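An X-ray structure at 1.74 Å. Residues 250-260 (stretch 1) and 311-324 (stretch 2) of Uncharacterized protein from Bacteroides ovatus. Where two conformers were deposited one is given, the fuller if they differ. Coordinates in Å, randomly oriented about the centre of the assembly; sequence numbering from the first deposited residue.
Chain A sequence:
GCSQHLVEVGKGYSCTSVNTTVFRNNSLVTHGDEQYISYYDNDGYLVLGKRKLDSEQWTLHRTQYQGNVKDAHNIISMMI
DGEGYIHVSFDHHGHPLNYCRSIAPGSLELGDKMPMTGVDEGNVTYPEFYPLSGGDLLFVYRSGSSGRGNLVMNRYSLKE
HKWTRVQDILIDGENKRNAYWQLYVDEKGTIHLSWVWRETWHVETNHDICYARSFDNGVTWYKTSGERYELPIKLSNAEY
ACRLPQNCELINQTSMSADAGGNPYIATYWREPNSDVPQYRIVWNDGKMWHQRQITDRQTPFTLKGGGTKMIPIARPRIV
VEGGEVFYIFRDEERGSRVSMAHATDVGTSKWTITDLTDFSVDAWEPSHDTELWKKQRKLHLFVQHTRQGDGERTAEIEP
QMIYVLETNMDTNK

Stretch 1 (250-260) LINQTSMSADA
Stretch 2, residues 311-324: MIPIARPRIVVEGG

Two stretches of one chain, 250-260 and 311-324, run side by side and bury 593 Å² between them. Strand 255-258 and strand 318-322 point the same way, with 2° between their directions and a closest axis approach of 6.3 Å. No backbone-to-backbone hydrogen bond joins them. Serine hydroxyls and waters bridge the gap instead. The CA register pairs Thr-254 with Arg-316 (5.6 Å), Ser-255 with Arg-318 (5.8 Å), Ser-257 with Val-320 (6.4 Å) and Asp-259 with Val-321 (5.6 Å).

Stretch 2 begins as loop. Ile-312 (chi1 m, chi2 t) makes a loose apolar contact, its CD1 lying 4.4 Å from CD1 of Ile-251 (chi1 t, chi2 p).

Arg-316 (phi/psi -67/142; chi1 m, chi2 t, chi3 m) points toward stretch 1 and has the largest covered area, 102 Å². Its aliphatic part packs on Ile-251, with Arg-316 CD 3.7 Å from Ile-251 CG1. Thr-254 (chi1 p) adds its methyl, CG2 lying 4.0 Å from Arg-316 CG. The guanidinium then reaches backbone oxygen. Arg-316 NH1 donates to Asn-252 O at 3.1 Å and 160°, and this oxygen lies at the guanidinium edge, near its plane. Gln-253, at phi/psi 70/77, brings its O to 3.2 Å from Arg-316 CD.

Pro-317 (phi/psi -95/165, C-gamma endo) offers its carbonyl. Ser-255 OG, with chi1 p, donates to Pro-317 O at 2.6 Å. The same OG lies 3.4 Å from Arg-318 CA. Arg-318 (chi1 m, chi2 m, chi3 t) starts sideways, but its end comes nearer.

At Ile-319 (phi/psi -141/151; chi1 p, chi2 t) water fills the gap. Water 1 donates to Ser-255 OG at 2.8 Å and accepts from Ile-319 N at 2.9 Å. Water 2 donates to Ile-319 O at 2.7 Å and is hydrogen-bonded to Ser-257 OG at 2.6 Å. Ser-257 (phi/psi -146/-175, chi1 t) points toward stretch 2, and its CB packs 4.0 Å from Ile-319 CG1.

Val-320 (chi1 m) points away. Val-321 (phi/psi -128/143, chi1 t) points toward stretch 1, and its CG1 meets Asp-259 CB at 4.1 Å. Asp-259 (chi1 p) has its carboxylate bonded elsewhere in the structure. Water 3 accepts from Val-321 N at 2.9 Å and is hydrogen-bonded to Ser-257 OG at 2.8 Å.

The strand ends at Glu-322. Gly-323 follows at phi/psi 51/51, its N 4.4 Å from Asp-259 CB. Gly-324, at 91/-20, has backbone angles that call for glycine, since a CB would jam against the preceding carbonyl O.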

# COMPACT_ATOMS: atom_id res chain seq x y z
N LEU A 250 -8.45 15.99 -1.62
CA LEU A 250 -8.15 14.83 -0.82
C LEU A 250 -8.12 13.59 -1.72
O LEU A 250 -9.07 13.33 -2.46
CB LEU A 250 -9.19 14.64 0.27
CG LEU A 250 -8.99 13.40 1.13
CD1 LEU A 250 -7.71 13.47 1.94
CD2 LEU A 250 -10.21 13.19 2.00
N ILE A 251 -7.02 12.88 -1.67
CA ILE A 251 -6.78 11.73 -2.55
C ILE A 251 -7.22 10.47 -1.85
O ILE A 251 -7.33 10.42 -0.61
CB ILE A 251 -5.29 11.67 -2.99
CG1 ILE A 251 -5.01 10.63 -4.09
CG2 ILE A 251 -4.39 11.45 -1.79
CD1 ILE A 251 -5.76 10.86 -5.38
N ASN A 252 -7.54 9.46 -2.65
CA ASN A 252 -7.91 8.14 -2.14
C ASN A 252 -6.83 7.09 -2.41
O ASN A 252 -6.09 7.21 -3.38
CB ASN A 252 -9.22 7.65 -2.77
CG ASN A 252 -9.21 7.73 -4.28
OD1 ASN A 252 -9.28 8.80 -4.85
ND2 ASN A 252 -9.11 6.58 -4.93
N GLN A 253 -6.78 6.10 -1.51
CA GLN A 253 -5.97 4.90 -1.58
C GLN A 253 -4.50 5.27 -1.40
O GLN A 253 -3.76 5.35 -2.38
CB GLN A 253 -6.22 4.17 -2.91
CG GLN A 253 -5.58 2.82 -3.01
CD GLN A 253 -6.08 2.06 -4.21
OE1 GLN A 253 -6.24 2.62 -5.28
NE2 GLN A 253 -6.29 0.77 -4.04
N THR A 254 -4.10 5.54 -0.16
CA THR A 254 -2.72 5.93 0.13
C THR A 254 -2.09 4.81 0.96
O THR A 254 -2.07 3.65 0.53
CB THR A 254 -2.61 7.33 0.77
OG1 THR A 254 -3.34 7.37 2.00
CG2 THR A 254 -3.15 8.40 -0.19
N SER A 255 -1.58 5.13 2.15
CA SER A 255 -0.90 4.14 2.96
C SER A 255 -0.88 4.60 4.40
O SER A 255 -1.19 5.77 4.72
CB SER A 255 0.54 3.89 2.45
OG SER A 255 1.40 4.98 2.81
N MSE A 256 -0.61 3.66 5.29
CA MSE A 256 -0.50 3.95 6.72
C MSE A 256 0.51 3.06 7.41
O MSE A 256 0.97 2.04 6.87
CB MSE A 256 -1.89 3.86 7.38
CG MSE A 256 -2.37 2.44 7.51
SE MSE A 256 -4.05 2.40 8.55
CE MSE A 256 -3.58 3.44 10.10
N SER A 257 0.90 3.48 8.60
CA SER A 257 1.86 2.74 9.38
C SER A 257 1.51 2.89 10.87
O SER A 257 0.48 3.47 11.23
CB SER A 257 3.28 3.22 9.11
OG SER A 257 4.27 2.24 9.43
N ALA A 258 2.37 2.35 11.71
CA ALA A 258 2.26 2.46 13.13
C ALA A 258 3.65 2.39 13.75
O ALA A 258 4.59 1.83 13.16
CB ALA A 258 1.40 1.35 13.68
N ASP A 259 3.80 2.99 14.93
CA ASP A 259 5.03 2.82 15.66
C ASP A 259 4.96 1.52 16.48
O ASP A 259 3.95 0.80 16.50
CB ASP A 259 5.36 4.07 16.51
CG ASP A 259 4.30 4.38 17.56
OD1 ASP A 259 3.58 3.44 17.98
OD2 ASP A 259 4.20 5.58 17.97
N ALA A 260 6.07 1.21 17.15
CA ALA A 260 6.20 -0.01 17.95
C ALA A 260 5.14 -0.09 19.06
O ALA A 260 4.69 -1.18 19.41
CB ALA A 260 7.59 -0.09 18.57
N MSE A 311 -1.81 12.45 -15.70
CA MSE A 311 -0.92 12.00 -14.62
C MSE A 311 -1.02 13.00 -13.50
O MSE A 311 -0.95 14.23 -13.71
CB MSE A 311 0.57 11.83 -15.00
CG MSE A 311 1.40 10.99 -13.98
SE MSE A 311 3.37 11.28 -14.12
CE MSE A 311 3.55 13.23 -13.92
N ILE A 312 -1.15 12.50 -12.29
CA ILE A 312 -1.13 13.38 -11.13
C ILE A 312 0.35 13.73 -10.86
O ILE A 312 1.22 12.84 -10.84
CB ILE A 312 -1.79 12.75 -9.90
CG1 ILE A 312 -3.24 12.34 -10.21
CG2 ILE A 312 -1.78 13.73 -8.75
CD1 ILE A 312 -3.81 11.32 -9.26
N PRO A 313 0.66 15.02 -10.67
CA PRO A 313 2.04 15.49 -10.57
C PRO A 313 2.81 15.04 -9.35
O PRO A 313 4.02 15.22 -9.29
CB PRO A 313 1.89 17.03 -10.52
CG PRO A 313 0.48 17.32 -10.85
CD PRO A 313 -0.32 16.12 -10.54
N ILE A 314 2.10 14.51 -8.35
CA ILE A 314 2.75 14.00 -7.15
C ILE A 314 2.27 12.56 -6.89
O ILE A 314 1.17 12.16 -7.29
CB ILE A 314 2.53 14.89 -5.91
CG1 ILE A 314 1.08 14.91 -5.49
CG2 ILE A 314 2.99 16.33 -6.17
CD1 ILE A 314 0.81 15.73 -4.25
N ALA A 315 3.13 11.79 -6.22
CA ALA A 315 2.81 10.42 -5.86
C ALA A 315 2.07 10.35 -4.55
O ALA A 315 2.33 11.15 -3.65
CB ALA A 315 4.08 9.60 -5.76
N ARG A 316 1.22 9.36 -4.41
CA ARG A 316 0.71 9.02 -3.10
C ARG A 316 1.89 8.45 -2.25
O ARG A 316 2.77 7.77 -2.77
CB ARG A 316 -0.42 8.04 -3.22
CG ARG A 316 -1.63 8.69 -3.84
CD ARG A 316 -2.72 7.72 -4.18
NE ARG A 316 -2.29 6.84 -5.25
CZ ARG A 316 -3.10 6.02 -5.91
NH1 ARG A 316 -4.37 5.92 -5.59
NH2 ARG A 316 -2.61 5.25 -6.87
N PRO A 317 1.92 8.79 -0.96
CA PRO A 317 3.12 8.55 -0.18
C PRO A 317 3.18 7.27 0.63
O PRO A 317 2.16 6.61 0.87
CB PRO A 317 3.12 9.76 0.76
CG PRO A 317 1.68 9.98 1.04
CD PRO A 317 1.01 9.75 -0.30
N ARG A 318 4.39 6.95 1.08
CA ARG A 318 4.61 5.90 2.09
C ARG A 318 5.39 6.50 3.25
O ARG A 318 6.08 7.51 3.08
CB ARG A 318 5.40 4.71 1.54
CG ARG A 318 4.73 3.87 0.45
CD ARG A 318 3.93 2.76 1.05
NE ARG A 318 3.30 1.81 0.12
CZ ARG A 318 3.44 0.50 0.19
NH1 ARG A 318 4.28 -0.07 1.07
NH2 ARG A 318 2.78 -0.27 -0.65
N ILE A 319 5.29 5.87 4.42
CA ILE A 319 5.99 6.31 5.62
C ILE A 319 6.50 5.11 6.42
O ILE A 319 5.89 4.02 6.42
CB ILE A 319 5.09 7.14 6.56
CG1 ILE A 319 3.73 6.44 6.80
CG2 ILE A 319 4.89 8.55 6.05
CD1 ILE A 319 2.92 7.09 7.91
N VAL A 320 7.60 5.33 7.12
CA VAL A 320 7.94 4.46 8.25
C VAL A 320 8.22 5.35 9.45
O VAL A 320 8.63 6.50 9.30
CB VAL A 320 9.11 3.50 7.96
CG1 VAL A 320 8.71 2.51 6.85
CG2 VAL A 320 10.40 4.24 7.63
N VAL A 321 7.96 4.80 10.64
CA VAL A 321 8.08 5.53 11.87
C VAL A 321 8.95 4.76 12.88
O VAL A 321 8.89 3.53 12.97
CB VAL A 321 6.70 5.81 12.47
CG1 VAL A 321 6.78 6.72 13.70
CG2 VAL A 321 5.79 6.43 11.43
N GLU A 322 9.73 5.53 13.64
CA GLU A 322 10.55 5.00 14.73
C GLU A 322 10.37 5.94 15.93
O GLU A 322 10.99 7.00 16.00
CB GLU A 322 12.02 4.95 14.28
CG GLU A 322 13.07 4.84 15.38
CD GLU A 322 12.93 3.59 16.22
OE1 GLU A 322 12.15 3.61 17.19
OE2 GLU A 322 13.62 2.59 15.91
N GLY A 323 9.47 5.60 16.84
CA GLY A 323 9.28 6.40 18.06
C GLY A 323 9.08 7.89 17.86
O GLY A 323 9.76 8.71 18.49
N GLY A 324 8.15 8.26 16.99
CA GLY A 324 7.90 9.66 16.69
C GLY A 324 8.71 10.21 15.51
O GLY A 324 8.34 11.21 14.93
O HOH W 1 3.34 3.77 4.36
O HOH W 2 5.17 1.46 7.11
O HOH W 3 6.56 2.27 11.00